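Local coordinates for NAD-dependent aldehyde dehydrogenase (Burkholderia multivorans, PDB 5UJU), which probably catalyses the NAD-dependent oxidation of aldehydes to carboxylic acids, at residues M350-Q355 with A485-V490. Numbering follows the deposited sequence.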
loop_
_atom_site.group_PDB
_atom_site.type_symbol
_atom_site.label_atom_id
_atom_site.label_comp_id
_atom_site.label_asym_id
_atom_site.label_seq_id
_atom_site.Cartn_x
_atom_site.Cartn_y
_atom_site.Cartn_z
ATOM N N MET A 350 -2.883 10.703 25.830
ATOM C CA MET A 350 -2.058 10.511 24.651
ATOM C C MET A 350 -2.207 9.073 24.185
ATOM O O MET A 350 -2.315 8.155 25.005
ATOM C CB MET A 350 -0.596 10.827 24.949
ATOM C CG MET A 350 -0.434 12.172 25.564
ATOM S SD MET A 350 1.277 12.522 25.927
ATOM C CE MET A 350 1.921 12.763 24.262
ATOM N N CYS A 351 -2.249 8.880 22.864
ATOM C CA CYS A 351 -2.386 7.530 22.335
ATOM C C CYS A 351 -1.171 6.659 22.661
ATOM O O CYS A 351 -1.255 5.430 22.558
ATOM C CB CYS A 351 -2.611 7.577 20.821
ATOM S SG CYS A 351 -1.336 8.452 19.920
ATOM N N THR A 352 -0.055 7.268 23.067
ATOM C CA THR A 352 1.174 6.554 23.380
ATOM C C THR A 352 1.385 6.352 24.878
ATOM O O THR A 352 2.407 5.791 25.269
ATOM C CB THR A 352 2.358 7.322 22.818
ATOM O OG1 THR A 352 2.245 8.671 23.265
ATOM C CG2 THR A 352 2.359 7.302 21.284
ATOM N N ALA A 353 0.456 6.809 25.713
ATOM C CA ALA A 353 0.641 6.766 27.160
ATOM C C ALA A 353 0.505 5.339 27.687
ATOM O O ALA A 353 -0.359 4.586 27.227
ATOM C CB ALA A 353 -0.387 7.651 27.845
ATOM N N PRO A 354 1.306 4.954 28.681
ATOM C CA PRO A 354 1.212 3.584 29.207
ATOM C C PRO A 354 -0.061 3.370 30.015
ATOM O O PRO A 354 -0.536 4.257 30.727
ATOM C CB PRO A 354 2.453 3.461 30.106
ATOM C CG PRO A 354 2.733 4.874 30.558
ATOM C CD PRO A 354 2.334 5.757 29.381
ATOM N N GLN A 355 -0.600 2.159 29.922
ATOM C CA GLN A 355 -1.729 1.773 30.759
ATOM C C GLN A 355 -1.393 0.637 31.716
ATOM O O GLN A 355 -1.758 0.699 32.896
ATOM C CB GLN A 355 -2.926 1.374 29.890
ATOM C CG GLN A 355 -4.120 0.897 30.708
ATOM C CD GLN A 355 -5.266 0.393 29.845
ATOM O OE1 GLN A 355 -6.013 1.180 29.274
ATOM N NE2 GLN A 355 -5.409 -0.921 29.749
ATOM N N ALA A 485 -1.217 -2.101 19.980
ATOM C CA ALA A 485 -0.401 -1.300 20.885
ATOM C C ALA A 485 0.443 -0.340 20.071
ATOM O O ALA A 485 0.935 -0.703 19.001
ATOM C CB ALA A 485 0.518 -2.167 21.765
ATOM N N LEU A 486 0.651 0.859 20.614
ATOM C CA LEU A 486 1.570 1.826 20.027
ATOM C C LEU A 486 2.936 1.845 20.691
ATOM O O LEU A 486 3.925 2.112 20.010
ATOM C CB LEU A 486 0.973 3.235 20.088
ATOM C CG LEU A 486 -0.187 3.532 19.141
ATOM C CD1 LEU A 486 -0.531 5.008 19.236
ATOM C CD2 LEU A 486 0.130 3.137 17.685
ATOM N N THR A 487 3.032 1.588 22.002
ATOM C CA THR A 487 4.331 1.604 22.655
ATOM C C THR A 487 4.446 0.448 23.632
ATOM O O THR A 487 3.453 -0.016 24.207
ATOM C CB THR A 487 4.605 2.927 23.393
ATOM O OG1 THR A 487 3.623 3.124 24.413
ATOM C CG2 THR A 487 4.560 4.133 22.421
ATOM N N LEU A 488 5.683 -0.003 23.807
ATOM C CA LEU A 488 6.068 -0.987 24.810
ATOM C C LEU A 488 7.365 -0.510 25.448
ATOM O O LEU A 488 8.299 -0.121 24.740
ATOM C CB LEU A 488 6.255 -2.374 24.189
ATOM C CG LEU A 488 6.846 -3.450 25.113
ATOM C CD1 LEU A 488 5.865 -3.815 26.242
ATOM C CD2 LEU A 488 7.241 -4.669 24.281
ATOM N N SER A 489 7.421 -0.534 26.778
ATOM C CA SER A 489 8.543 -0.000 27.541
ATOM C C SER A 489 9.044 -1.074 28.500
ATOM O O SER A 489 8.241 -1.735 29.167
ATOM C CB SER A 489 8.110 1.261 28.313
ATOM O OG SER A 489 9.180 1.869 29.021
ATOM N N VAL A 490 10.360 -1.261 28.572
ATOM C CA VAL A 490 10.924 -2.295 29.431
ATOM C C VAL A 490 12.017 -1.696 30.311
ATOM O O VAL A 490 12.830 -0.884 29.856
ATOM C CB VAL A 490 11.462 -3.494 28.615
ATOM C CG1 VAL A 490 12.589 -3.067 27.688
ATOM C CG2 VAL A 490 11.927 -4.634 29.555
#
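Thr352 and Leu486 bring the two backbones closest, CA to CA 5.8 Å, where a type I beta turn from Met350 to Ala353 meets segment 485-490. The turn is closed by a backbone hydrogen bond from Ala353 N to Met350 O.

Leu486 reaches over to Cys351 with one methyl. Its CD1 lies 3.6 Å from Cys351 SG. The same CD1 is 3.4 Å from Cys351 O, so it touches both the thiol and the backbone of that residue. The Cys351 chi1 of 56° sets SG beside this methyl.

Thr487 meets Thr352 with both branches. Its OG1 is 3.1 Å from Thr352 O, a hydrogen bond that remains possible rather than certain, since the hydroxyl could donate to a different acceptor instead. Its CG2 lies 3.9 Å from Thr352 CB, and the two side chains cross at a slant. The hydroxyl of Thr352 is hydrogen-bonded to Asn523 O.

Asn322 ties the two segments together: ND2 hydrogen-bonds to Cys351 O and Ala353 O, and OD1 accepts hydrogen bonds from Leu486 N and Thr487 N.

In this family the Gly-Gln-X-Cys loop carries the cysteine nucleophile, and Cys351 falls at that position, consistent with its being the nucleophile. The loop runs from helix 332-344 to strand 356-360. Strand 323-326 lies between strands 356-360 and 487-491, and strand 511-514 flanks 487-491 on its other side.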